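Local coordinates for protein phosphodiesterase (Salpingoeca rosetta, PDB 7D7P) that belongs to the HD-type phosphodiesterase family, a largely helical fold that binds a zinc ion, with a magnesium ion also present near it, at residues N104-W109 with L261-K266; T128-E133 with I239-N244; S270-S275 with N303-L308. All coordinates share one frame; numbering follows the deposited sequence.

Overall arrangement
Three contacts tie together distant parts of one helical chain. Contact 1 is the nearest of them to the metals: the side chain of Phe106 lies about 5 Å from the zinc ion, which is bound by His111, His146, Asp147 and Asp260, and about 8 Å from the magnesium ion. Contact 3 adjoins it, with centres about 12 Å apart, and Trp274 and Asn263 meet where the two join (Trp274 CB to Asn263 OD1 3.3 Å); its Ser275 side chain is about 13 Å from zinc. Contact 2 is remote, its centre about 29 Å from that of contact 1 and about 39 Å from that of contact 3. Contacts 2 and 3 flank the chain's centre on opposite sides.

Contact 1 of 3, residues N104-W109 with L261-K266; sequences NPFHNW and LHNPIK
Phe106 and Asn263 meet beside the zinc site of the HD-type phosphodiesterase fold, where the loop before helix 109-126 faces the one before helix 268-291. The contact is small and made by van der Waals touch. With CG anti to the backbone N (chi1 -175°), the Phe106 ring reaches across a gap of 10.8 Å between the CA atoms of Phe106 and Asn263. Its edge meets the amide: CE2 of Phe106 is 3.5 Å from ND2 of Asn263, and ring and amide planes stand 67° apart. A flat, rigid ring suits this buried span. His262 approaches the ring obliquely, its NE2 4.4 Å from Phe106 CZ.

Polar bonds hold the pieces in place. His262 NE2 is hydrogen-bonded to ND1 of the zinc ligand His111, which makes His262 a second-shell residue of the metal site, and Asn263 ND2 has a weak bond to Ser275 OG. Glu281 accepts from Phe106 N and holds His107 ND1. Within 104-109, two asparagine amides brace the turn: Asn108 ND2 donates to Asn104 O at 2.8 Å, while Asn104 ND2 gives a nearly straight bond (170°) to His107 O at 2.9 Å.

Contact 2 of 3, residues T128-E133 with I239-N244; sequences TEFITE and INLAEN
The aromatic ring of Phe130 lies against Leu241 where two interhelical loops of the helical phosphodiesterase fold come together, far from the metal site. Each loop ends at a helix start: Thr132 caps helix 133-145, its OG1 accepting from Glu135 N, and Asn244 caps helix 245-260, its OD1 accepting weakly from Gln247 N. The loop backbones approach closely, with the CA atoms of Phe130 and Ala242 4.5 Å apart.

Phe130 takes a demanding rotamer. Its CG lies between the backbone N and the carbonyl carbon (chi1 58°), which turns the ring to run beside the Leu241 side chain, both pointing the same way. Leu241 places its own CG anti to the carbonyl carbon (chi1 -75°) and sets the CD1 methyl over the centre of the ring. The result is a CH-pi contact: Leu241 CD1 stands 3.9 Å from the centroid of the Phe130 ring and only 12° off its normal. Nearer the root of the chain, Leu241 CB also rests on Phe130 CG, at 3.9 Å, so methyl and methylene together cover one face. A branched leucine suits a flat aromatic here because a single methyl can settle on the ring. Helix 245-260 adds Arg248, which touches Phe130 and also bonds through NH1 to Leu241 O.

Beside this buried pair the backbones come close, and exposed Ala242 adds a single methyl. Its CB lies 4.2 Å from Phe130 CB, while its backbone N comes to 3.8 Å from that same Phe130 CB.

Contact 3 of 3, residues S270-S275 with N303-L308; sequences SNKRWS and NDEESL
Leu308, Lys272 and Ser275 lose the most surface where the first turn of helix 305-330 packs against helix 268-291. Leu308 contributes the largest share. Its CG is anti to the backbone N (chi1 -175°), and the CD1 methyl reaches the other helix, 3.4 Å from Ser275 O and 3.8 Å from Ser275 CB. A leucine suits this buried place: its side chain also touches Ala276 and Gln279 of the neighbouring helix and Trp348 of helix 336-359.

Ser275 is the small partner. Its CB faces Leu308 and its short side chain lets the leucine methyl come down to the helix backbone, with CA of Ser275 7.4 Å from CA of Leu308.

Lys272 lies at the margin of the contact, where a long aliphatic chain can touch Trp348 and still present a charge. The chain is extended until its last torsion, chi4 -48°, which turns NZ off the line of the chain and leaves NZ and CE equally near Glu305 OE2. The two side chains cross at about a right angle, and OE2 of Glu305 forms a salt bridge with Lys272 NZ at 3.3 Å; the hydrogen bond within it is weak. The other carboxylate oxygen, OE1, is bonded to Tyr355 OH, so the group joins two partners.

Asp304 caps the helix just ahead of these residues: its OD1 receives Ser307 N at 2.8 Å, and Ser307 OG at 3.1 Å meets it from above the carboxylate plane. A leucine packed on a serine and its backbone, with a salt bridge beside it at the edge of the interface, here joins two helices of the all-helical HD-type phosphodiesterase fold.

Contact 1 of 3, residues N104-W109 with L261-K266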
# COMPACT_ATOMS: atom_id res chain seq x y z
N ASN A 104 -28.50 3.91 14.76
CA ASN A 104 -27.74 3.14 13.78
C ASN A 104 -26.57 2.44 14.46
O ASN A 104 -26.12 2.85 15.53
CB ASN A 104 -27.24 4.06 12.67
CG ASN A 104 -28.36 4.77 11.94
OD1 ASN A 104 -29.31 4.14 11.47
ND2 ASN A 104 -28.25 6.09 11.84
N PRO A 105 -26.06 1.36 13.85
CA PRO A 105 -24.87 0.70 14.42
C PRO A 105 -23.64 1.59 14.46
O PRO A 105 -22.90 1.57 15.45
CB PRO A 105 -24.67 -0.51 13.50
CG PRO A 105 -26.01 -0.75 12.89
CD PRO A 105 -26.64 0.60 12.73
N PHE A 106 -23.40 2.38 13.41
CA PHE A 106 -22.23 3.25 13.34
C PHE A 106 -22.60 4.72 13.43
O PHE A 106 -22.11 5.44 14.30
CB PHE A 106 -21.43 2.98 12.06
CG PHE A 106 -20.15 3.76 11.97
CD1 PHE A 106 -20.14 5.07 11.50
CD2 PHE A 106 -18.94 3.19 12.34
CE1 PHE A 106 -18.97 5.79 11.41
CE2 PHE A 106 -17.76 3.90 12.26
CZ PHE A 106 -17.78 5.21 11.79
N HIS A 107 -23.45 5.21 12.52
CA HIS A 107 -23.74 6.64 12.43
C HIS A 107 -24.78 7.00 13.49
O HIS A 107 -25.97 7.20 13.21
CB HIS A 107 -24.21 7.02 11.03
CG HIS A 107 -23.14 6.94 9.99
ND1 HIS A 107 -22.95 5.83 9.20
CD2 HIS A 107 -22.19 7.83 9.62
CE1 HIS A 107 -21.93 6.04 8.38
NE2 HIS A 107 -21.45 7.25 8.62
N ASN A 108 -24.31 7.07 14.74
CA ASN A 108 -25.19 7.29 15.88
C ASN A 108 -24.65 8.41 16.76
O ASN A 108 -23.67 9.07 16.42
CB ASN A 108 -25.35 6.00 16.69
CG ASN A 108 -24.01 5.33 17.01
OD1 ASN A 108 -23.06 5.99 17.43
ND2 ASN A 108 -23.94 4.02 16.80
N TRP A 109 -25.29 8.62 17.92
CA TRP A 109 -24.88 9.70 18.81
C TRP A 109 -23.47 9.49 19.34
O TRP A 109 -22.75 10.47 19.59
CB TRP A 109 -25.87 9.81 19.97
CG TRP A 109 -25.37 10.57 21.18
CD1 TRP A 109 -25.09 10.04 22.41
CD2 TRP A 109 -25.15 11.98 21.29
NE1 TRP A 109 -24.70 11.04 23.27
CE2 TRP A 109 -24.72 12.24 22.61
CE3 TRP A 109 -25.27 13.05 20.40
CZ2 TRP A 109 -24.40 13.52 23.06
CZ3 TRP A 109 -24.95 14.32 20.84
CH2 TRP A 109 -24.52 14.54 22.16
N LEU A 261 -12.88 10.31 10.26
CA LEU A 261 -12.29 8.99 10.01
C LEU A 261 -11.44 8.56 11.21
O LEU A 261 -10.24 8.35 11.12
CB LEU A 261 -11.47 9.01 8.73
CG LEU A 261 -12.17 9.52 7.47
CD1 LEU A 261 -11.22 9.50 6.28
CD2 LEU A 261 -13.42 8.71 7.17
N HIS A 262 -12.11 8.42 12.36
CA HIS A 262 -11.41 8.14 13.61
C HIS A 262 -11.09 6.66 13.80
O HIS A 262 -10.27 6.34 14.67
CB HIS A 262 -12.24 8.64 14.80
CG HIS A 262 -13.63 8.08 14.86
ND1 HIS A 262 -13.89 6.77 15.18
CD2 HIS A 262 -14.83 8.67 14.65
CE1 HIS A 262 -15.20 6.57 15.16
NE2 HIS A 262 -15.79 7.70 14.84
N ASN A 263 -11.69 5.77 13.02
CA ASN A 263 -11.49 4.33 13.24
C ASN A 263 -10.02 3.91 13.17
O ASN A 263 -9.56 3.24 14.11
CB ASN A 263 -12.34 3.54 12.24
CG ASN A 263 -13.78 3.42 12.66
OD1 ASN A 263 -14.24 4.15 13.54
ND2 ASN A 263 -14.51 2.50 12.04
N PRO A 264 -9.25 4.24 12.13
CA PRO A 264 -7.88 3.72 12.05
C PRO A 264 -6.88 4.41 12.97
O PRO A 264 -5.74 3.94 13.06
CB PRO A 264 -7.49 3.95 10.57
CG PRO A 264 -8.76 4.35 9.88
CD PRO A 264 -9.58 5.02 10.92
N ILE A 265 -7.25 5.49 13.65
CA ILE A 265 -6.33 6.19 14.53
C ILE A 265 -6.64 5.92 16.00
O ILE A 265 -6.16 6.64 16.88
CB ILE A 265 -6.30 7.70 14.23
CG1 ILE A 265 -7.68 8.32 14.41
CG2 ILE A 265 -5.77 7.95 12.82
CD1 ILE A 265 -7.71 9.81 14.14
N LYS A 266 -7.42 4.89 16.28
CA LYS A 266 -7.76 4.45 17.62
C LYS A 266 -7.12 3.09 17.91
O LYS A 266 -6.64 2.41 16.99
CB LYS A 266 -9.28 4.36 17.77
CG LYS A 266 -9.98 5.71 17.80
CD LYS A 266 -9.64 6.48 19.06
CE LYS A 266 -10.37 7.82 19.11
NZ LYS A 266 -10.14 8.51 20.41

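Contact 2 of 3, residues T128-E133 with I239-N244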
# COMPACT_ATOMS: atom_id res chain seq x y z
N THR A 128 -3.91 25.91 18.05
CA THR A 128 -4.05 26.88 19.13
C THR A 128 -3.59 28.28 18.76
O THR A 128 -4.02 29.25 19.39
CB THR A 128 -3.28 26.42 20.37
OG1 THR A 128 -1.89 26.30 20.05
CG2 THR A 128 -3.80 25.07 20.86
N GLU A 129 -2.74 28.42 17.74
CA GLU A 129 -2.12 29.71 17.45
C GLU A 129 -2.64 30.38 16.19
O GLU A 129 -2.16 31.46 15.84
CB GLU A 129 -0.60 29.56 17.38
CG GLU A 129 0.05 29.25 18.73
CD GLU A 129 1.46 29.80 18.85
OE1 GLU A 129 1.97 30.37 17.86
OE2 GLU A 129 2.06 29.67 19.94
N PHE A 130 -3.61 29.78 15.49
CA PHE A 130 -4.23 30.47 14.36
C PHE A 130 -5.76 30.42 14.36
O PHE A 130 -6.37 31.33 13.77
CB PHE A 130 -3.71 29.94 13.02
CG PHE A 130 -3.90 28.45 12.80
CD1 PHE A 130 -5.11 27.95 12.35
CD2 PHE A 130 -2.85 27.57 13.00
CE1 PHE A 130 -5.28 26.59 12.14
CE2 PHE A 130 -3.01 26.21 12.79
CZ PHE A 130 -4.23 25.72 12.36
N ILE A 131 -6.39 29.43 14.99
CA ILE A 131 -7.85 29.39 15.01
C ILE A 131 -8.38 30.53 15.88
O ILE A 131 -7.78 30.90 16.90
CB ILE A 131 -8.35 28.03 15.51
CG1 ILE A 131 -9.82 27.83 15.14
CG2 ILE A 131 -8.18 27.88 17.02
CD1 ILE A 131 -10.38 26.47 15.53
N THR A 132 -9.49 31.12 15.46
CA THR A 132 -10.13 32.17 16.23
C THR A 132 -11.13 31.58 17.21
O THR A 132 -11.51 30.41 17.14
CB THR A 132 -10.82 33.18 15.31
OG1 THR A 132 -12.08 32.66 14.88
CG2 THR A 132 -9.95 33.49 14.10
N GLU A 133 -11.57 32.43 18.15
CA GLU A 133 -12.52 31.99 19.16
C GLU A 133 -13.84 31.56 18.53
O GLU A 133 -14.43 30.55 18.93
CB GLU A 133 -12.75 33.10 20.18
CG GLU A 133 -13.31 32.62 21.51
CD GLU A 133 -12.30 31.80 22.28
OE1 GLU A 133 -11.11 32.16 22.28
OE2 GLU A 133 -12.71 30.78 22.90
N ILE A 239 1.61 29.07 5.16
CA ILE A 239 2.34 30.28 5.51
C ILE A 239 1.36 31.27 6.13
O ILE A 239 0.47 31.79 5.44
CB ILE A 239 3.04 30.90 4.28
N ASN A 240 1.54 31.54 7.42
CA ASN A 240 0.76 32.53 8.17
C ASN A 240 -0.75 32.29 8.01
O ASN A 240 -1.47 33.04 7.37
CB ASN A 240 1.13 33.95 7.72
CG ASN A 240 0.63 35.01 8.69
OD1 ASN A 240 0.49 36.18 8.33
ND2 ASN A 240 0.34 34.61 9.92
N LEU A 241 -1.19 31.21 8.65
CA LEU A 241 -2.60 30.86 8.62
C LEU A 241 -3.47 31.87 9.36
O LEU A 241 -4.65 32.01 9.03
CB LEU A 241 -2.81 29.46 9.20
CG LEU A 241 -2.39 28.30 8.29
CD1 LEU A 241 -2.31 26.99 9.06
CD2 LEU A 241 -3.35 28.17 7.11
N ALA A 242 -2.91 32.58 10.34
CA ALA A 242 -3.69 33.52 11.13
C ALA A 242 -4.18 34.71 10.31
O ALA A 242 -5.07 35.43 10.76
CB ALA A 242 -2.87 34.02 12.32
N GLU A 243 -3.62 34.93 9.12
CA GLU A 243 -4.03 36.05 8.27
C GLU A 243 -4.79 35.62 7.03
O GLU A 243 -5.58 36.41 6.50
CB GLU A 243 -2.80 36.86 7.84
N ASN A 244 -4.59 34.40 6.54
CA ASN A 244 -5.26 33.90 5.35
C ASN A 244 -6.54 33.18 5.79
O ASN A 244 -6.49 32.04 6.26
CB ASN A 244 -4.34 32.98 4.55
CG ASN A 244 -4.78 32.81 3.11
OD1 ASN A 244 -5.96 32.95 2.78
ND2 ASN A 244 -3.84 32.49 2.23

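Contact 3 of 3, residues S270-S275 with N303-L308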
# COMPACT_ATOMS: atom_id res chain seq x y z
N SER A 270 -10.87 -0.68 19.46
CA SER A 270 -11.80 0.36 19.00
C SER A 270 -11.95 0.32 17.49
O SER A 270 -13.06 0.48 16.96
CB SER A 270 -11.32 1.73 19.47
OG SER A 270 -12.01 2.77 18.81
N ASN A 271 -10.84 0.11 16.77
CA ASN A 271 -10.89 0.01 15.31
C ASN A 271 -11.83 -1.11 14.87
O ASN A 271 -12.64 -0.94 13.95
CB ASN A 271 -9.48 -0.21 14.76
CG ASN A 271 -9.39 -0.00 13.25
OD1 ASN A 271 -8.31 -0.11 12.66
ND2 ASN A 271 -10.51 0.29 12.61
N LYS A 272 -11.75 -2.27 15.53
CA LYS A 272 -12.50 -3.44 15.08
C LYS A 272 -13.99 -3.31 15.40
O LYS A 272 -14.83 -3.67 14.57
CB LYS A 272 -11.93 -4.71 15.72
CG LYS A 272 -12.49 -5.99 15.13
CD LYS A 272 -12.03 -7.20 15.92
CE LYS A 272 -12.30 -8.48 15.16
NZ LYS A 272 -13.69 -8.51 14.62
N ARG A 273 -14.33 -2.80 16.59
CA ARG A 273 -15.74 -2.71 16.97
C ARG A 273 -16.50 -1.72 16.09
O ARG A 273 -17.63 -1.99 15.68
CB ARG A 273 -15.87 -2.32 18.44
CG ARG A 273 -15.40 -3.39 19.41
CD ARG A 273 -15.35 -2.86 20.84
NE ARG A 273 -16.68 -2.66 21.40
CZ ARG A 273 -16.92 -2.07 22.57
NH1 ARG A 273 -15.92 -1.61 23.30
NH2 ARG A 273 -18.17 -1.94 23.01
N TRP A 274 -15.89 -0.57 15.80
CA TRP A 274 -16.56 0.42 14.96
C TRP A 274 -16.62 -0.03 13.51
O TRP A 274 -17.63 0.20 12.82
CB TRP A 274 -15.86 1.77 15.09
CG TRP A 274 -16.17 2.50 16.36
CD1 TRP A 274 -15.40 2.53 17.49
CD2 TRP A 274 -17.33 3.30 16.63
NE1 TRP A 274 -16.01 3.31 18.45
CE2 TRP A 274 -17.19 3.79 17.95
CE3 TRP A 274 -18.46 3.64 15.90
CZ2 TRP A 274 -18.15 4.61 18.54
CZ3 TRP A 274 -19.42 4.46 16.49
CH2 TRP A 274 -19.25 4.93 17.80
N SER A 275 -15.56 -0.67 13.02
CA SER A 275 -15.56 -1.16 11.64
C SER A 275 -16.61 -2.25 11.44
O SER A 275 -17.26 -2.31 10.39
CB SER A 275 -14.18 -1.67 11.26
OG SER A 275 -13.27 -0.60 11.06
N ASN A 303 -19.91 -9.85 4.70
CA ASN A 303 -20.57 -9.85 5.99
C ASN A 303 -19.86 -10.70 7.04
O ASN A 303 -20.45 -11.00 8.08
CB ASN A 303 -22.02 -10.33 5.84
CG ASN A 303 -22.11 -11.77 5.35
OD1 ASN A 303 -21.14 -12.32 4.84
ND2 ASN A 303 -23.28 -12.37 5.50
N ASP A 304 -18.61 -11.08 6.81
CA ASP A 304 -17.86 -11.89 7.77
C ASP A 304 -16.59 -11.16 8.18
O ASP A 304 -16.31 -10.05 7.73
CB ASP A 304 -17.55 -13.27 7.19
CG ASP A 304 -16.98 -13.20 5.78
OD1 ASP A 304 -15.95 -12.53 5.59
OD2 ASP A 304 -17.57 -13.83 4.87
N GLU A 305 -15.81 -11.81 9.05
CA GLU A 305 -14.59 -11.20 9.56
C GLU A 305 -13.53 -11.07 8.48
O GLU A 305 -12.75 -10.11 8.49
CB GLU A 305 -14.05 -12.01 10.74
CG GLU A 305 -12.98 -11.30 11.55
CD GLU A 305 -12.56 -12.09 12.78
OE1 GLU A 305 -12.26 -13.30 12.64
OE2 GLU A 305 -12.53 -11.51 13.88
N GLU A 306 -13.47 -12.02 7.55
CA GLU A 306 -12.48 -11.94 6.48
C GLU A 306 -12.75 -10.76 5.56
O GLU A 306 -11.82 -10.07 5.12
CB GLU A 306 -12.45 -13.25 5.69
CG GLU A 306 -11.41 -13.26 4.57
CD GLU A 306 -11.45 -14.53 3.75
OE1 GLU A 306 -12.43 -15.30 3.88
OE2 GLU A 306 -10.51 -14.77 2.96
N SER A 307 -14.03 -10.52 5.24
CA SER A 307 -14.38 -9.36 4.43
C SER A 307 -14.06 -8.07 5.17
O SER A 307 -13.63 -7.08 4.55
CB SER A 307 -15.86 -9.41 4.05
OG SER A 307 -16.13 -10.51 3.20
N LEU A 308 -14.26 -8.05 6.49
CA LEU A 308 -13.96 -6.86 7.27
C LEU A 308 -12.47 -6.52 7.20
O LEU A 308 -12.10 -5.37 6.93
CB LEU A 308 -14.39 -7.07 8.73
CG LEU A 308 -14.24 -5.87 9.66
CD1 LEU A 308 -15.15 -4.74 9.21
CD2 LEU A 308 -14.55 -6.27 11.09